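Pentafunctional AROM polypeptide (Schizosaccharomyces pombe, PDB 5SWV) probably carries five activities of the shikimate pathway, of which this fragment holds two successive ones, dehydration of 3-dehydroquinate and reduction of 3-dehydroshikimate. Local coordinates at residues I339-D343 with K344-R348; N363-G367 with V368-D372; E455-A458 with S459-A463. One frame throughout, in Å; residues are numbered along the deposited sequence.

Each of the three contacts lies within one unbroken run of chain, and they follow in series, with no nesting or crossing. Interaction 1 closes the beta hairpin of strands 335-340 and 345-350 within the mixed sheet of the shikimate dehydrogenase part, between strands 303-308 and 322-323. The chain then runs through helix 353-364 to interaction 2, the bend that leads into strand 374-378 of the parallel sheet; its centre is about 38 Å from that of interaction 1. Interaction 3 is the first turns of helix 455-466, which comes between strands 440-445 and 472-476 in the chain. Its centre is about 26 Å from the centre of interaction 2 and about 51 Å from that of interaction 1.

Interaction 1 of 3, residues I339-D343 with K344-R348; sequences IRIGD and KLVLR
Lys-344 folds its side chain back over the turn it has just completed and lays its aliphatic end across Ile-341. Its CE lies 3.6 Å from CG2 of Ile-341, the two side chains crossing at about a right angle, and 3.5 Å from the backbone N of Gly-342. The chain bends at chi2, chi3 and chi4, and this succession of bends brings CE back to the turn. The ammonium makes no ion pair with the neighbouring Asp-343: NZ of Lys-344 stays 7.0 Å from OD2 of Asp-343.

Behind the turn the two strands pair in antiparallel fashion. Ile-339 and Val-346 form a hydrogen-bonded pair, Ile-339 N to Val-346 O at 2.9 Å and Val-346 N to Ile-339 O at 2.9 Å. The next pair, Arg-340 with Leu-345, is non-hydrogen-bonded. This is a beta hairpin whose four connecting residues, 341 to 344, are held further by a weak bond from Ile-341 N to Lys-344 O. Its strands belong to the mixed sheet of the shikimate dehydrogenase part, where 335-340 also runs beside 303-308.

On one face of the hairpin, CB of Ile-339 stands 4.2 Å from CB of Val-346. Ile-341 adds its longer branch to the same patch: with CG1 beside its own backbone N (chi1 -61°), CD1 reaches CG2 of Val-346 at 3.6 Å. One isoleucine thus touches lysine with its short branch and valine with its long one. On the other face Arg-340 and Leu-345 run alongside each other in the same direction, and CD1 of Leu-345 sits over one face of the guanidinium, 3.7 Å from NH2 of Arg-340. The NH1 of that arginine bonds to the carbonyl of Phe-303. Farther along, Arg-348 turns its guanidinium to a salt bridge with Glu-322.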
ATOM      1  N   ILE A 339      20.182  -3.971   1.441  1.00 45.07           N
ATOM      2  CA  ILE A 339      19.817  -4.223   2.835  1.00 48.29           C
ATOM      3  C   ILE A 339      21.133  -4.245   3.607  1.00 53.25           C
ATOM      4  O   ILE A 339      22.005  -5.081   3.310  1.00 51.97           O
ATOM      5  CB  ILE A 339      19.092  -5.592   2.985  1.00 48.53           C
ATOM      6  CG1 ILE A 339      17.802  -5.613   2.146  1.00 48.25           C
ATOM      7  CG2 ILE A 339      18.797  -5.915   4.453  1.00 48.69           C
ATOM      8  CD1 ILE A 339      17.051  -6.932   2.165  1.00 47.71           C
ATOM      9  N   ARG A 340      21.299  -3.308   4.549  1.00 60.43           N
ATOM     10  CA  ARG A 340      22.411  -3.363   5.523  1.00 66.89           C
ATOM     11  C   ARG A 340      21.928  -4.096   6.777  1.00 72.81           C
ATOM     12  O   ARG A 340      21.282  -3.503   7.641  1.00 72.42           O
ATOM     13  CB  ARG A 340      22.979  -1.978   5.899  1.00 66.77           C
ATOM     14  CG  ARG A 340      24.062  -1.425   4.965  1.00 66.74           C
ATOM     15  CD  ARG A 340      23.491  -0.349   4.058  1.00 66.51           C
ATOM     16  NE  ARG A 340      24.200  -0.226   2.786  1.00 66.69           N
ATOM     17  CZ  ARG A 340      23.725   0.408   1.703  1.00 65.69           C
ATOM     18  NH1 ARG A 340      22.528   1.002   1.718  1.00 65.22           N
ATOM     19  NH2 ARG A 340      24.447   0.447   0.583  1.00 64.46           N
ATOM     20  N   ILE A 341      22.251  -5.388   6.858  1.00 80.79           N
ATOM     21  CA  ILE A 341      21.925  -6.226   8.024  1.00 84.96           C
ATOM     22  C   ILE A 341      22.799  -5.802   9.230  1.00 85.69           C
ATOM     23  O   ILE A 341      22.367  -5.891  10.377  1.00 86.19           O
ATOM     24  CB  ILE A 341      22.051  -7.744   7.679  1.00 88.79           C
ATOM     25  CG1 ILE A 341      21.069  -8.116   6.536  1.00 87.37           C
ATOM     26  CG2 ILE A 341      21.815  -8.617   8.918  1.00 89.72           C
ATOM     27  CD1 ILE A 341      21.178  -9.537   6.014  1.00 86.32           C
ATOM     28  N   GLY A 342      24.015  -5.339   8.951  1.00 85.65           N
ATOM     29  CA  GLY A 342      24.838  -4.634   9.931  1.00 85.78           C
ATOM     30  C   GLY A 342      25.827  -3.771   9.175  1.00 87.06           C
ATOM     31  O   GLY A 342      25.502  -2.651   8.768  1.00 85.58           O
ATOM     32  N   ASP A 343      27.028  -4.313   8.981  1.00 88.61           N
ATOM     33  CA  ASP A 343      28.028  -3.757   8.053  1.00 89.58           C
ATOM     34  C   ASP A 343      28.169  -4.619   6.781  1.00 86.18           C
ATOM     35  O   ASP A 343      29.054  -4.378   5.955  1.00 84.31           O
ATOM     36  CB  ASP A 343      29.389  -3.580   8.764  1.00 91.08           C
ATOM     37  CG  ASP A 343      29.578  -2.173   9.328  1.00 92.49           C
ATOM     38  OD1 ASP A 343      29.572  -1.211   8.529  1.00 92.00           O
ATOM     39  OD2 ASP A 343      29.739  -2.029  10.561  1.00 92.33           O
ATOM     40  N   LYS A 344      27.272  -5.596   6.624  1.00 82.79           N
ATOM     41  CA  LYS A 344      27.230  -6.464   5.451  1.00 79.32           C
ATOM     42  C   LYS A 344      26.212  -5.865   4.487  1.00 72.31           C
ATOM     43  O   LYS A 344      25.111  -5.488   4.903  1.00 71.75           O
ATOM     44  CB  LYS A 344      26.769  -7.883   5.811  1.00 82.22           C
ATOM     45  CG  LYS A 344      27.268  -8.455   7.143  1.00 86.25           C
ATOM     46  CD  LYS A 344      26.196  -9.302   7.849  1.00 88.47           C
ATOM     47  CE  LYS A 344      25.448  -8.529   8.941  1.00 89.15           C
ATOM     48  NZ  LYS A 344      26.320  -8.118  10.083  1.00 89.51           N
ATOM     49  N   LEU A 345      26.577  -5.778   3.212  1.00 64.65           N
ATOM     50  CA  LEU A 345      25.631  -5.414   2.162  1.00 59.52           C
ATOM     51  C   LEU A 345      24.996  -6.672   1.572  1.00 55.67           C
ATOM     52  O   LEU A 345      25.698  -7.586   1.153  1.00 56.17           O
ATOM     53  CB  LEU A 345      26.334  -4.628   1.049  1.00 57.78           C
ATOM     54  CG  LEU A 345      25.437  -4.119  -0.092  1.00 56.60           C
ATOM     55  CD1 LEU A 345      24.326  -3.217   0.437  1.00 56.10           C
ATOM     56  CD2 LEU A 345      26.271  -3.408  -1.147  1.00 56.02           C
ATOM     57  N   VAL A 346      23.670  -6.702   1.526  1.00 52.52           N
ATOM     58  CA  VAL A 346      22.918  -7.769   0.853  1.00 49.45           C
ATOM     59  C   VAL A 346      22.116  -7.120  -0.259  1.00 45.69           C
ATOM     60  O   VAL A 346      21.423  -6.138  -0.031  1.00 44.67           O
ATOM     61  CB  VAL A 346      21.983  -8.487   1.852  1.00 49.83           C
ATOM     62  CG1 VAL A 346      20.931  -9.341   1.146  1.00 50.18           C
ATOM     63  CG2 VAL A 346      22.813  -9.318   2.821  1.00 50.29           C
ATOM     64  N   LEU A 347      22.225  -7.660  -1.462  1.00 43.76           N
ATOM     65  CA  LEU A 347      21.468  -7.139  -2.594  1.00 43.22           C
ATOM     66  C   LEU A 347      20.310  -8.077  -2.924  1.00 42.12           C
ATOM     67  O   LEU A 347      20.502  -9.287  -3.125  1.00 41.25           O
ATOM     68  CB  LEU A 347      22.375  -6.948  -3.802  1.00 43.51           C
ATOM     69  CG  LEU A 347      23.511  -5.937  -3.596  1.00 44.07           C
ATOM     70  CD1 LEU A 347      24.624  -6.166  -4.620  1.00 44.31           C
ATOM     71  CD2 LEU A 347      22.993  -4.495  -3.621  1.00 43.72           C
ATOM     72  N   ARG A 348      19.108  -7.507  -2.956  1.00 40.58           N
ATOM     73  CA  ARG A 348      17.900  -8.255  -3.237  1.00 39.82           C
ATOM     74  C   ARG A 348      17.346  -7.797  -4.577  1.00 38.16           C
ATOM     75  O   ARG A 348      17.095  -6.620  -4.762  1.00 38.29           O
ATOM     76  CB  ARG A 348      16.890  -8.007  -2.125  1.00 40.12           C
ATOM     77  CG  ARG A 348      15.618  -8.828  -2.226  1.00 40.62           C
ATOM     78  CD  ARG A 348      14.614  -8.377  -1.181  1.00 40.82           C
ATOM     79  NE  ARG A 348      13.330  -9.055  -1.332  1.00 40.64           N
ATOM     80  CZ  ARG A 348      13.085 -10.312  -0.973  1.00 40.95           C
ATOM     81  NH1 ARG A 348      14.040 -11.075  -0.442  1.00 41.05           N
ATOM     82  NH2 ARG A 348      11.865 -10.825  -1.161  1.00 41.06           N
TER

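Interaction 2 of 3, residues N363-G367 with V368-D372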
ATOM      1  N   ASN A 363      -6.870  -0.880  -8.803  1.00 47.31           N
ATOM      2  CA  ASN A 363      -7.425   0.478  -8.711  1.00 50.09           C
ATOM      3  C   ASN A 363      -8.571   0.776  -9.667  1.00 49.66           C
ATOM      4  O   ASN A 363      -9.460   1.557  -9.328  1.00 50.12           O
ATOM      5  CB  ASN A 363      -6.321   1.543  -8.884  1.00 52.37           C
ATOM      6  CG  ASN A 363      -5.472   1.704  -7.632  1.00 53.76           C
ATOM      7  OD1 ASN A 363      -5.724   2.591  -6.800  1.00 55.87           O
ATOM      8  ND2 ASN A 363      -4.485   0.819  -7.466  1.00 53.40           N
ATOM      9  N   ALA A 364      -8.549   0.173 -10.850  1.00 49.15           N
ATOM     10  CA  ALA A 364      -9.573   0.443 -11.867  1.00 49.93           C
ATOM     11  C   ALA A 364     -10.925  -0.213 -11.601  1.00 50.94           C
ATOM     12  O   ALA A 364     -11.903   0.190 -12.219  1.00 50.94           O
ATOM     13  CB  ALA A 364      -9.076   0.034 -13.247  1.00 49.89           C
ATOM     14  N   LEU A 365     -10.990  -1.189 -10.689  1.00 52.81           N
ATOM     15  CA  LEU A 365     -12.184  -2.039 -10.532  1.00 55.09           C
ATOM     16  C   LEU A 365     -13.344  -1.520  -9.667  1.00 59.29           C
ATOM     17  O   LEU A 365     -14.459  -2.018  -9.824  1.00 60.84           O
ATOM     18  CB  LEU A 365     -11.785  -3.432 -10.033  1.00 54.33           C
ATOM     19  CG  LEU A 365     -11.161  -4.390 -11.061  1.00 53.78           C
ATOM     20  CD1 LEU A 365     -10.592  -5.600 -10.338  1.00 53.63           C
ATOM     21  CD2 LEU A 365     -12.138  -4.829 -12.148  1.00 53.78           C
ATOM     22  N   ASP A 366     -13.098  -0.550  -8.778  1.00 63.96           N
ATOM     23  CA  ASP A 366     -14.110  -0.050  -7.816  1.00 67.33           C
ATOM     24  C   ASP A 366     -14.559  -1.193  -6.884  1.00 70.94           C
ATOM     25  O   ASP A 366     -13.692  -1.845  -6.294  1.00 71.79           O
ATOM     26  CB  ASP A 366     -15.286   0.661  -8.525  1.00 68.30           C
ATOM     27  CG  ASP A 366     -14.847   1.896  -9.293  1.00 69.91           C
ATOM     28  OD1 ASP A 366     -14.148   2.740  -8.687  1.00 70.70           O
ATOM     29  OD2 ASP A 366     -15.205   2.035 -10.489  1.00 68.67           O
ATOM     30  N   GLY A 367     -15.870  -1.453  -6.749  1.00 72.83           N
ATOM     31  CA  GLY A 367     -16.367  -2.578  -5.940  1.00 71.85           C
ATOM     32  C   GLY A 367     -16.037  -3.941  -6.544  1.00 69.54           C
ATOM     33  O   GLY A 367     -15.530  -4.814  -5.844  1.00 69.35           O
ATOM     34  N   VAL A 368     -16.322  -4.096  -7.844  1.00 67.27           N
ATOM     35  CA  VAL A 368     -16.100  -5.336  -8.633  1.00 65.07           C
ATOM     36  C   VAL A 368     -14.887  -6.156  -8.160  1.00 62.17           C
ATOM     37  O   VAL A 368     -13.761  -5.695  -8.243  1.00 62.44           O
ATOM     38  CB  VAL A 368     -15.917  -5.040 -10.169  1.00 65.73           C
ATOM     39  CG1 VAL A 368     -15.608  -6.318 -10.955  1.00 65.90           C
ATOM     40  CG2 VAL A 368     -17.146  -4.350 -10.773  1.00 65.90           C
ATOM     41  N   SER A 369     -15.142  -7.353  -7.643  1.00 59.85           N
ATOM     42  CA  SER A 369     -14.105  -8.361  -7.394  1.00 57.44           C
ATOM     43  C   SER A 369     -14.029  -9.275  -8.623  1.00 56.42           C
ATOM     44  O   SER A 369     -15.055  -9.559  -9.253  1.00 55.79           O
ATOM     45  CB  SER A 369     -14.449  -9.166  -6.132  1.00 57.58           C
ATOM     46  OG  SER A 369     -13.735 -10.381  -6.043  1.00 56.61           O
ATOM     47  N   LEU A 370     -12.820  -9.721  -8.960  1.00 54.96           N
ATOM     48  CA  LEU A 370     -12.611 -10.652 -10.068  1.00 54.76           C
ATOM     49  C   LEU A 370     -12.607 -12.115  -9.634  1.00 55.43           C
ATOM     50  O   LEU A 370     -12.345 -12.985 -10.467  1.00 56.06           O
ATOM     51  CB  LEU A 370     -11.306 -10.323 -10.817  1.00 55.23           C
ATOM     52  CG  LEU A 370     -11.234  -9.018 -11.631  1.00 54.93           C
ATOM     53  CD1 LEU A 370      -9.833  -8.786 -12.174  1.00 53.88           C
ATOM     54  CD2 LEU A 370     -12.230  -9.028 -12.775  1.00 55.51           C
ATOM     55  N   ARG A 371     -12.888 -12.406  -8.359  1.00 56.87           N
ATOM     56  CA  ARG A 371     -13.076 -13.795  -7.929  1.00 59.55           C
ATOM     57  C   ARG A 371     -14.108 -14.469  -8.807  1.00 57.57           C
ATOM     58  O   ARG A 371     -15.189 -13.938  -9.003  1.00 57.34           O
ATOM     59  CB  ARG A 371     -13.486 -13.941  -6.452  1.00 65.27           C
ATOM     60  CG  ARG A 371     -12.458 -14.725  -5.641  1.00 72.10           C
ATOM     61  CD  ARG A 371     -12.728 -14.727  -4.139  1.00 79.86           C
ATOM     62  NE  ARG A 371     -11.508 -14.350  -3.399  1.00 88.53           N
ATOM     63  CZ  ARG A 371     -11.455 -13.854  -2.154  1.00 92.57           C
ATOM     64  NH1 ARG A 371     -10.267 -13.538  -1.627  1.00 93.32           N
ATOM     65  NH2 ARG A 371     -12.561 -13.669  -1.422  1.00 93.29           N
ATOM     66  N   ASP A 372     -13.731 -15.623  -9.353  1.00 55.78           N
ATOM     67  CA  ASP A 372     -14.590 -16.461 -10.179  1.00 54.58           C
ATOM     68  C   ASP A 372     -15.149 -15.741 -11.402  1.00 51.72           C
ATOM     69  O   ASP A 372     -16.336 -15.823 -11.671  1.00 53.06           O
ATOM     70  CB  ASP A 372     -15.712 -17.078  -9.328  1.00 56.27           C
ATOM     71  CG  ASP A 372     -15.193 -18.067  -8.292  1.00 58.55           C
ATOM     72  OD1 ASP A 372     -14.139 -18.717  -8.512  1.00 58.34           O
ATOM     73  OD2 ASP A 372     -15.875 -18.219  -7.257  1.00 61.42           O
TER
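Between Leu-365 and Val-368, which meet across the bend, the backbone reverses at Asp-366, the first residue after the helix to leave helical angles, with a positive phi of 61°. The two flanking residues then touch through backbone and side chain alike. The carbonyl O of Leu-365 lies 3.4 Å from CB of Val-368, and in return the carbonyl O of Val-368 comes to 3.5 Å from CB of Leu-365.

Leu-365 is the buried centre of the contact, and its two methyls divide the work. CD2 of Leu-365 meets CG1 of Val-368 at 4.0 Å, while CD1 goes to Leu-370, 3.7 Å from its CG and 3.8 Å from its CD1. In both encounters the side chains cross at about a right angle. The placement of CG in Leu-365, beside its backbone N and opposite the carbonyl carbon (chi1 -76°), points CG toward the returning chain.

The bend connects the helix to strand 374-378, a central strand of the parallel sheet, whose order 3-2-1-4-5-6 is that of a Rossmann-like fold, here the C-terminal part of shikimate dehydrogenase. Leu-365 also rests on Val-473 of strand 472-476, and Leu-370 on Ser-441 and Ala-442 of strand 440-445, so the leucine pair lies against the sheet. At the helix end the carbonyl of Ala-364 takes a bond from Lys-496 NZ, and that of Asn-363 one from Arg-30 in the dehydroquinase part of the polypeptide.

Past Val-368 the chain is steadied by Ser-369: its OG accepts from the backbone N of Arg-371 at 3.2 Å, an ST turn with a nearly straight N-H...O angle of 162°. The Leu-370 carbonyl then bonds to the hydroxyl of Thr-373.

Interaction 3 of 3, residues E455-A458 with S459-A463; sequences EKVA and SVIKA
Ala-458 O takes the straightest bond here, from Lys-462 N at 2.8 Å with an N-H...O angle of 174°, the donor almost in line with the C=O bond. One residue earlier, Val-457 O receives Ile-461 N at 3.1 Å, in the plane of its carbonyl. That same oxygen is also approached by Val-460 N, but only weakly, so it is shared between an i+4 bond and a bent i+3 bond. Ser-459 N to Glu-455 O is weak too, at 3.4 Å.

The side chains then close over these carbonyls. Lys-462 runs its CB and CG past Ala-458 O, both at 3.4 Å, with CG beside its own backbone N (chi1 -81°), which directs the aliphatic stem back along the helix toward that oxygen. Val-460 turns CG2 to the carbonyl O of Lys-456.

All this belongs to helix 455-466, which connects strands 440-445 and 472-476, neighbours running parallel in the sheet of the Rossmann-like domain; strand, helix and strand make a beta-alpha-beta crossover. The segment is far from the middle of the chain, its centre about 38 Å from the chain's centre.

Packing proper is carried by an i, i+4 pair on the buried side. Val-457 CG1 meets Ile-461 CD1 at 3.8 Å, the two side chains inclined to one another, and the isoleucine also brings CD1 alongside Val-457 O. Outside the segment, Ile-461 also touches Leu-453, and Val-460 touches Ile-430. Exposed Lys-456 has its amine near the loop after strand 422-426, where it makes a weak hydrogen bond to Ser-427 OG and a long, weak ion pair with Asp-428.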
ATOM      1  N   GLU A 455      -6.937 -10.430 -39.787  1.00 76.22           N
ATOM      2  CA  GLU A 455      -8.369 -10.294 -39.488  1.00 78.99           C
ATOM      3  C   GLU A 455      -9.024 -11.585 -39.029  1.00 75.94           C
ATOM      4  O   GLU A 455     -10.219 -11.588 -38.750  1.00 76.20           O
ATOM      5  CB  GLU A 455      -9.150  -9.673 -40.659  1.00 83.54           C
ATOM      6  CG  GLU A 455      -9.318 -10.549 -41.901  1.00 88.58           C
ATOM      7  CD  GLU A 455      -9.997  -9.820 -43.065  1.00 93.30           C
ATOM      8  OE1 GLU A 455     -10.412  -8.642 -42.917  1.00 94.14           O
ATOM      9  OE2 GLU A 455     -10.122 -10.432 -44.151  1.00 94.91           O
ATOM     10  N   LYS A 456      -8.265 -12.674 -38.970  1.00 72.09           N
ATOM     11  CA  LYS A 456      -8.744 -13.865 -38.306  1.00 71.96           C
ATOM     12  C   LYS A 456      -8.498 -13.856 -36.787  1.00 69.78           C
ATOM     13  O   LYS A 456      -9.160 -14.586 -36.064  1.00 71.30           O
ATOM     14  CB  LYS A 456      -8.180 -15.122 -38.974  1.00 73.57           C
ATOM     15  CG  LYS A 456      -6.739 -15.494 -38.644  1.00 73.86           C
ATOM     16  CD  LYS A 456      -6.603 -17.013 -38.538  1.00 73.81           C
ATOM     17  CE  LYS A 456      -5.157 -17.446 -38.382  1.00 73.37           C
ATOM     18  NZ  LYS A 456      -4.638 -17.352 -36.989  1.00 72.37           N
ATOM     19  N   VAL A 457      -7.541 -13.066 -36.301  1.00 66.55           N
ATOM     20  CA  VAL A 457      -7.350 -12.887 -34.853  1.00 62.70           C
ATOM     21  C   VAL A 457      -8.194 -11.718 -34.371  1.00 60.04           C
ATOM     22  O   VAL A 457      -8.830 -11.806 -33.327  1.00 57.88           O
ATOM     23  CB  VAL A 457      -5.866 -12.668 -34.482  1.00 63.41           C
ATOM     24  CG1 VAL A 457      -5.697 -12.294 -33.009  1.00 63.19           C
ATOM     25  CG2 VAL A 457      -5.063 -13.922 -34.783  1.00 63.84           C
ATOM     26  N   ALA A 458      -8.181 -10.626 -35.130  1.00 59.79           N
ATOM     27  CA  ALA A 458      -8.993  -9.432 -34.829  1.00 59.62           C
ATOM     28  C   ALA A 458     -10.474  -9.769 -34.673  1.00 59.29           C
ATOM     29  O   ALA A 458     -11.142  -9.295 -33.750  1.00 57.79           O
ATOM     30  CB  ALA A 458      -8.815  -8.391 -35.928  1.00 59.54           C
ATOM     31  N   SER A 459     -10.958 -10.582 -35.608  1.00 59.99           N
ATOM     32  CA  SER A 459     -12.311 -11.121 -35.610  1.00 60.21           C
ATOM     33  C   SER A 459     -12.735 -11.734 -34.278  1.00 58.44           C
ATOM     34  O   SER A 459     -13.853 -11.512 -33.819  1.00 59.69           O
ATOM     35  CB  SER A 459     -12.408 -12.190 -36.700  1.00 62.56           C
ATOM     36  OG  SER A 459     -13.541 -13.019 -36.518  1.00 65.75           O
ATOM     37  N   VAL A 460     -11.836 -12.512 -33.682  1.00 56.09           N
ATOM     38  CA  VAL A 460     -12.080 -13.193 -32.402  1.00 54.13           C
ATOM     39  C   VAL A 460     -12.093 -12.194 -31.242  1.00 52.63           C
ATOM     40  O   VAL A 460     -12.930 -12.277 -30.337  1.00 50.71           O
ATOM     41  CB  VAL A 460     -10.984 -14.250 -32.102  1.00 53.97           C
ATOM     42  CG1 VAL A 460     -11.290 -15.002 -30.809  1.00 53.82           C
ATOM     43  CG2 VAL A 460     -10.834 -15.223 -33.259  1.00 54.56           C
ATOM     44  N   ILE A 461     -11.143 -11.264 -31.278  1.00 51.94           N
ATOM     45  CA  ILE A 461     -11.031 -10.219 -30.268  1.00 51.76           C
ATOM     46  C   ILE A 461     -12.294  -9.362 -30.264  1.00 51.18           C
ATOM     47  O   ILE A 461     -12.901  -9.162 -29.207  1.00 50.00           O
ATOM     48  CB  ILE A 461      -9.777  -9.342 -30.503  1.00 52.96           C
ATOM     49  CG1 ILE A 461      -8.499 -10.171 -30.307  1.00 52.73           C
ATOM     50  CG2 ILE A 461      -9.761  -8.135 -29.555  1.00 53.29           C
ATOM     51  CD1 ILE A 461      -7.252  -9.525 -30.872  1.00 53.45           C
ATOM     52  N   LYS A 462     -12.679  -8.875 -31.446  1.00 51.34           N
ATOM     53  CA  LYS A 462     -13.950  -8.168 -31.635  1.00 52.34           C
ATOM     54  C   LYS A 462     -15.134  -8.906 -31.019  1.00 50.58           C
ATOM     55  O   LYS A 462     -15.923  -8.311 -30.295  1.00 50.44           O
ATOM     56  CB  LYS A 462     -14.226  -7.966 -33.118  1.00 55.78           C
ATOM     57  CG  LYS A 462     -13.494  -6.786 -33.737  1.00 58.82           C
ATOM     58  CD  LYS A 462     -13.730  -6.757 -35.248  1.00 62.48           C
ATOM     59  CE  LYS A 462     -13.590  -5.354 -35.828  1.00 63.91           C
ATOM     60  NZ  LYS A 462     -12.218  -4.814 -35.623  1.00 64.06           N
ATOM     61  N   ALA A 463     -15.239 -10.199 -31.303  1.00 48.75           N
ATOM     62  CA  ALA A 463     -16.354 -11.014 -30.829  1.00 48.68           C
ATOM     63  C   ALA A 463     -16.400 -11.153 -29.308  1.00 49.01           C
ATOM     64  O   ALA A 463     -17.449 -10.958 -28.706  1.00 48.61           O
ATOM     65  CB  ALA A 463     -16.308 -12.390 -31.471  1.00 48.49           C
TER